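Local coordinates for protein histidine utilization repressor (PDB 2PKH) that probably represses the histidine utilization (hut) operon by binding its DNA when inducer is absent, represented here by its C-terminal UTRA domain, at residues Leu27-Met31 and Pro127-Ala131; Val62-Tyr66 and Tyr79-Ala84; Leu105-Asp109 and Ile134-Arg139. One frame throughout, in Å; residues are numbered along the deposited sequence.

Interaction 1 (Leu27-Met31 and Pro127-Ala131); sequences LALDM and PVTAA. With EDO (1,2-ethanediol), chain R.
A classic beta bulge in strand 126-136 of the UTRA domain, with V128 and T129 both opposite T121, meets the C-terminal end of helix 22-29. The segment 127-131 is extended except at V128 (phi/psi -101/-42), so P127 and A130 point CA-to-CB toward the helix while V128 and T129 point away. The nearest CA pairs are L29 with P127 (5.2 Å) and A28 with A130 (6.5 Å). L29, rotamer mt, inserts CD2 3.8 Å from P127 CB, 3.8 Å from T129 C and 4.2 Å from A130 CB; A28 CB lies 3.9 Å from A130 CB. D30 leaves the helix with positive phi (66/58), and its OD2 is 3.8 Å from P127 CG. No hydrogen bond crosses the contact; O1 of a 1,2-ethanediol, probably from the crystallisation liquor, donates to L29 O (2.7 Å). R120 of strand 113-123 hydrogen-bonds to the A28 carbonyl and so holds the helix end, while T129 OG1 hydrogen-bonds to F57 O and holds the bulge to strand 49-59.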
# COMPACT_ATOMS: atom_id res chain seq x y z
N LEU B 27 21.57 -4.82 -16.79
CA LEU B 27 20.41 -5.64 -16.54
C LEU B 27 19.33 -4.85 -15.82
O LEU B 27 18.14 -4.99 -16.12
CB LEU B 27 20.79 -6.85 -15.65
CG LEU B 27 21.67 -8.02 -16.14
CD1 LEU B 27 22.08 -8.84 -14.91
CD2 LEU B 27 20.91 -8.86 -17.13
N ALA B 28 19.73 -4.00 -14.86
CA ALA B 28 18.76 -3.18 -14.11
C ALA B 28 18.00 -2.21 -15.08
O ALA B 28 16.77 -2.14 -15.01
CB ALA B 28 19.47 -2.38 -12.94
N LEU B 29 18.73 -1.58 -16.02
CA LEU B 29 18.25 -0.48 -16.86
C LEU B 29 18.08 -0.81 -18.37
O LEU B 29 17.78 0.07 -19.18
CB LEU B 29 19.20 0.70 -16.69
CG LEU B 29 19.31 1.29 -15.26
CD1 LEU B 29 20.26 2.45 -15.21
CD2 LEU B 29 17.93 1.67 -14.77
N ASP B 30 18.31 -2.06 -18.71
CA ASP B 30 18.03 -2.65 -20.02
C ASP B 30 18.93 -1.97 -20.96
O ASP B 30 18.48 -1.34 -21.92
CB ASP B 30 16.54 -2.43 -20.45
CG ASP B 30 15.58 -3.33 -19.71
OD1 ASP B 30 16.06 -4.12 -18.88
OD2 ASP B 30 14.33 -3.27 -19.98
N MSE B 31 20.22 -2.05 -20.70
CA MSE B 31 21.16 -1.38 -21.58
C MSE B 31 22.44 -2.17 -21.83
O MSE B 31 22.61 -3.22 -21.26
CB MSE B 31 21.46 0.01 -21.02
CG MSE B 31 21.84 0.07 -19.62
SE MSE B 31 22.04 2.04 -19.22
CE MSE B 31 20.18 2.57 -19.32
N PRO B 127 13.09 1.79 -18.18
CA PRO B 127 13.66 1.97 -16.83
C PRO B 127 14.33 3.30 -16.79
O PRO B 127 15.01 3.69 -17.78
CB PRO B 127 14.73 0.87 -16.75
CG PRO B 127 14.30 -0.14 -17.75
CD PRO B 127 13.81 0.73 -18.91
N VAL B 128 14.08 4.06 -15.74
CA VAL B 128 14.65 5.37 -15.64
C VAL B 128 15.84 5.32 -14.69
O VAL B 128 16.89 5.98 -14.93
CB VAL B 128 13.60 6.37 -15.05
CG1 VAL B 128 14.27 7.70 -14.62
CG2 VAL B 128 12.43 6.67 -16.05
N THR B 129 15.66 4.58 -13.59
CA THR B 129 16.62 4.64 -12.52
C THR B 129 16.58 3.35 -11.66
O THR B 129 15.56 2.67 -11.61
CB THR B 129 16.39 5.93 -11.65
OG1 THR B 129 17.39 6.00 -10.64
CG2 THR B 129 14.95 5.91 -10.99
N ALA B 130 17.70 2.99 -11.04
CA ALA B 130 17.76 1.87 -10.10
C ALA B 130 18.57 2.36 -8.92
O ALA B 130 19.58 3.08 -9.12
CB ALA B 130 18.43 0.67 -10.77
N ALA B 131 18.16 2.02 -7.69
CA ALA B 131 18.85 2.56 -6.50
C ALA B 131 19.05 1.45 -5.48
O ALA B 131 18.21 0.56 -5.35
CB ALA B 131 18.06 3.74 -5.85
C1 EDO R . 16.22 2.02 -21.81
O1 EDO R . 16.64 2.16 -20.40
C2 EDO R . 16.67 0.63 -22.35
O2 EDO R . 15.81 -0.25 -23.18

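Interaction 2 (Val62-Tyr66 and Tyr79-Ala84); sequences VAPDY and YLSQVA
Y79, Y66 and L80 give up the most surface where the loop after strand 49-59 packs against helix 76-83. In the helix, Y79 (chi1 173°) points toward the loop, and its CD2 lies 3.9 Å from Y66 CD1. Y66 (chi1 -169°, chi2 87°) closes a type I turn running from A63, with Y66 N bonded to A63 O at 3.1 Å. L80, rotamer mt, reaches into the angle between turn and ring: its CD2 is 3.6 Å from A63 CB and 3.8 Å from Y66 CD1. One helical turn after Y79, V83 (chi1 156°) places CG1 3.2 Å from V62 O and 4.1 Å from A63 CB, and V62 CG1 touches A84 CB at 4.1 Å, just where the backbone leaves the helix. CA atoms pair A63 with V83 (6.5 Å) and V62 with A84 (7.5 Å). No direct hydrogen bond joins the segments, but a water accepts from D65 N (2.9 Å) and bonds Y79 OH (2.7 Å). This is mainly apolar packing of a helix on a turn. Beneath it lies the sheet: A63, Y66 and L80 touch V58 of strand 49-59, L80 also reaches T129 of strand 126-136, and Y66 OH bonds S40 of strand 36-46.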
# COMPACT_ATOMS: atom_id res chain seq x y z
N VAL B 62 17.35 9.58 -20.52
CA VAL B 62 16.07 10.03 -19.96
C VAL B 62 16.23 11.32 -19.20
O VAL B 62 15.35 12.19 -19.23
CB VAL B 62 15.45 8.94 -18.99
CG1 VAL B 62 14.25 9.45 -18.22
CG2 VAL B 62 15.04 7.72 -19.75
N ALA B 63 17.37 11.46 -18.50
CA ALA B 63 17.59 12.61 -17.66
C ALA B 63 18.98 13.20 -18.02
O ALA B 63 19.98 13.06 -17.25
CB ALA B 63 17.50 12.22 -16.18
N PRO B 64 19.08 13.78 -19.23
CA PRO B 64 20.39 14.21 -19.68
C PRO B 64 21.10 15.22 -18.79
O PRO B 64 22.34 15.32 -18.84
CB PRO B 64 20.15 14.74 -21.11
CG PRO B 64 18.71 14.71 -21.32
CD PRO B 64 18.02 13.99 -20.24
N ASP B 65 20.35 15.95 -17.96
CA ASP B 65 20.95 17.02 -17.16
C ASP B 65 21.12 16.63 -15.68
O ASP B 65 21.35 17.51 -14.82
CB ASP B 65 20.12 18.30 -17.27
CG ASP B 65 20.09 18.86 -18.70
OD1 ASP B 65 21.08 18.70 -19.44
OD2 ASP B 65 19.05 19.43 -19.09
N TYR B 66 21.00 15.33 -15.39
CA TYR B 66 21.13 14.81 -14.04
C TYR B 66 22.43 15.27 -13.35
O TYR B 66 22.40 15.73 -12.21
CB TYR B 66 21.00 13.28 -14.07
CG TYR B 66 20.84 12.62 -12.68
CD1 TYR B 66 19.62 12.48 -12.10
CD2 TYR B 66 21.94 12.11 -12.02
CE1 TYR B 66 19.48 11.86 -10.81
CE2 TYR B 66 21.82 11.45 -10.73
CZ TYR B 66 20.62 11.36 -10.15
OH TYR B 66 20.52 10.67 -8.93
N TYR B 79 13.68 15.27 -8.39
CA TYR B 79 14.14 15.76 -9.68
C TYR B 79 13.65 14.89 -10.86
O TYR B 79 12.98 15.37 -11.80
CB TYR B 79 15.65 15.86 -9.72
CG TYR B 79 16.16 16.20 -11.08
CD1 TYR B 79 16.00 17.48 -11.59
CD2 TYR B 79 16.83 15.24 -11.86
CE1 TYR B 79 16.44 17.82 -12.88
CE2 TYR B 79 17.29 15.54 -13.15
CZ TYR B 79 17.10 16.86 -13.64
OH TYR B 79 17.57 17.21 -14.87
N LEU B 80 13.95 13.61 -10.78
CA LEU B 80 13.59 12.66 -11.82
C LEU B 80 12.07 12.61 -12.08
O LEU B 80 11.62 12.56 -13.23
CB LEU B 80 14.13 11.25 -11.49
CG LEU B 80 15.66 10.99 -11.59
CD1 LEU B 80 15.89 9.57 -11.10
CD2 LEU B 80 16.16 11.20 -13.00
N SER B 81 11.28 12.67 -11.04
CA SER B 81 9.84 12.67 -11.26
C SER B 81 9.32 13.95 -11.95
O SER B 81 8.16 13.99 -12.43
CB SER B 81 9.10 12.37 -9.94
OG SER B 81 9.15 13.51 -9.13
N GLN B 82 10.18 14.97 -12.04
CA GLN B 82 9.92 16.21 -12.81
C GLN B 82 10.29 16.01 -14.25
O GLN B 82 9.74 16.64 -15.13
CB GLN B 82 10.85 17.32 -12.37
CG GLN B 82 10.47 18.18 -11.22
CD GLN B 82 11.45 19.36 -11.13
OE1 GLN B 82 11.65 19.93 -10.07
NE2 GLN B 82 12.08 19.70 -12.26
N VAL B 83 11.32 15.22 -14.48
CA VAL B 83 11.91 15.06 -15.79
C VAL B 83 11.06 14.12 -16.63
O VAL B 83 10.96 14.28 -17.82
CB VAL B 83 13.34 14.47 -15.64
CG1 VAL B 83 13.75 13.74 -16.91
CG2 VAL B 83 14.30 15.56 -15.32
N ALA B 84 10.44 13.12 -15.98
CA ALA B 84 9.69 12.11 -16.72
C ALA B 84 8.60 11.56 -15.83
O ALA B 84 8.75 11.53 -14.61
CB ALA B 84 10.61 11.01 -17.13
O HOH W 1 17.50 15.84 -17.22

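Interaction 3 (Leu105-Asp109 and Ile134-Arg139); sequences LLQID and IHPGSR
In the antiparallel sheet of the UTRA domain, the end of strand 126-136 and the turn after it pack against the C-terminal end of helix 100-106, which finishes in a Schellman motif with Q107 at positive phi (50/58). I134, extended and with both chi angles t, begins the contact: its CG1 is 4.3 Å from L106 CD1, which also lies 4.1 Å from I134 O. The CA-to-CB bond of H135 points away from the helix end; its side chain touches I117 of strand 113-123 and its ring meets that of H140. P136 points back toward the helix end and packs against both L106 and I108, with its CD 3.8 Å from L106 CD2 and its CB 3.7 Å from I108 CG2; L106 is mt, I108 has chi1 48° (p), and the nearest CA pair is I108 with P136 at 7.2 Å. G137 (-63/-24) and S138 (-80/-9) then reverse the chain in a type I turn, closed by R139 N bonded to P136 O at 2.8 Å, and S138 OG bonds E112. R139 (chi1 m, chi2 and chi3 t) spans back to the helix terminus, where its guanidinium meets backbone carbonyls near its own plane and also bonds P50 O of strand 49-59. I108 CG2 sits over one face of that group, 3.4 Å from NH2, while NH1 donates to L106 O and NH2 to Q107 O, each at 2.8 Å.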
# COMPACT_ATOMS: atom_id res chain seq x y z
N LEU B 105 30.30 5.68 6.85
CA LEU B 105 29.39 6.70 6.30
C LEU B 105 28.10 6.88 7.11
O LEU B 105 27.65 8.02 7.30
CB LEU B 105 29.01 6.37 4.86
CG LEU B 105 29.95 6.57 3.66
CD1 LEU B 105 29.09 6.58 2.43
CD2 LEU B 105 30.76 7.88 3.82
N LEU B 106 27.48 5.77 7.55
CA LEU B 106 26.25 5.82 8.37
C LEU B 106 26.49 6.02 9.86
O LEU B 106 25.53 6.14 10.62
CB LEU B 106 25.43 4.52 8.19
CG LEU B 106 24.69 4.30 6.86
CD1 LEU B 106 24.00 2.89 6.78
CD2 LEU B 106 23.67 5.31 6.72
N GLN B 107 27.74 6.09 10.28
CA GLN B 107 28.05 6.21 11.70
C GLN B 107 27.28 5.15 12.51
O GLN B 107 26.55 5.51 13.45
CB GLN B 107 27.70 7.61 12.22
CG GLN B 107 28.68 8.66 11.67
CD GLN B 107 28.29 10.06 12.06
OE1 GLN B 107 28.30 10.43 13.23
NE2 GLN B 107 27.89 10.83 11.08
N ILE B 108 27.49 3.87 12.19
CA ILE B 108 26.83 2.74 12.91
C ILE B 108 27.86 1.69 13.29
O ILE B 108 29.00 1.67 12.80
CB ILE B 108 25.74 2.04 12.04
CG1 ILE B 108 26.30 1.73 10.65
CG2 ILE B 108 24.57 2.97 11.88
CD1 ILE B 108 25.40 0.74 9.73
N ASP B 109 27.45 0.85 14.24
CA ASP B 109 28.21 -0.30 14.68
C ASP B 109 28.37 -1.25 13.50
O ASP B 109 27.49 -1.32 12.66
CB ASP B 109 27.41 -0.93 15.84
CG ASP B 109 27.63 -0.15 17.16
OD1 ASP B 109 28.41 0.80 17.15
OD2 ASP B 109 27.07 -0.49 18.22
N ILE B 134 20.49 1.84 1.72
CA ILE B 134 20.79 1.06 2.92
C ILE B 134 20.53 1.95 4.12
O ILE B 134 20.96 3.11 4.11
CB ILE B 134 22.19 0.33 2.83
CG1 ILE B 134 22.63 -0.27 4.18
CG2 ILE B 134 23.28 1.28 2.31
CD1 ILE B 134 23.80 -1.42 3.90
N HIS B 135 19.79 1.43 5.08
CA HIS B 135 19.37 2.22 6.22
C HIS B 135 19.86 1.53 7.47
O HIS B 135 19.72 0.32 7.53
CB HIS B 135 17.85 2.29 6.31
CG HIS B 135 17.17 2.61 5.03
ND1 HIS B 135 16.74 3.88 4.69
CD2 HIS B 135 16.90 1.82 3.97
CE1 HIS B 135 16.13 3.84 3.53
NE2 HIS B 135 16.23 2.61 3.05
N PRO B 136 20.37 2.30 8.48
CA PRO B 136 20.49 1.59 9.79
C PRO B 136 19.13 1.11 10.33
O PRO B 136 18.16 1.83 10.36
CB PRO B 136 21.13 2.65 10.70
CG PRO B 136 21.70 3.75 9.73
CD PRO B 136 20.75 3.73 8.59
N GLY B 137 19.08 -0.13 10.73
CA GLY B 137 17.83 -0.74 11.11
C GLY B 137 17.23 -0.05 12.32
O GLY B 137 16.00 -0.04 12.50
N SER B 138 18.08 0.60 13.11
CA SER B 138 17.56 1.36 14.28
C SER B 138 16.99 2.71 13.89
O SER B 138 16.42 3.39 14.75
CB SER B 138 18.65 1.56 15.33
OG SER B 138 19.87 2.14 14.82
N ARG B 139 17.20 3.14 12.63
CA ARG B 139 16.93 4.51 12.20
C ARG B 139 15.87 4.67 11.11
O ARG B 139 15.46 5.80 10.81
CB ARG B 139 18.26 5.24 11.83
CG ARG B 139 19.21 5.23 13.08
CD ARG B 139 20.42 6.18 12.81
NE ARG B 139 21.60 5.73 13.58
CZ ARG B 139 22.86 5.93 13.22
NH1 ARG B 139 23.16 6.57 12.08
NH2 ARG B 139 23.84 5.50 14.03

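Strand 126-136, flanked by strands 49-59 and 113-123 in the sheet, carries one segment each of interactions 1 and 3. Interaction 1 uses its start and interaction 3 its end; their segments alternate along the chain, and their centres lie 26 Å apart on opposite sides of the chain's centre. Interaction 2 is nested along the chain within the loop closed by interaction 1 and packs against the first residues of the strand, with centres 14 Å apart: T129 CB meets L80 CD1 at 3.7 Å and V128 CG2 meets V62 CG1 at 4.0 Å. Interactions 2 and 3 follow in series, 29 Å apart between centres and without touching, so helix packing is distributed over both ends of the domain.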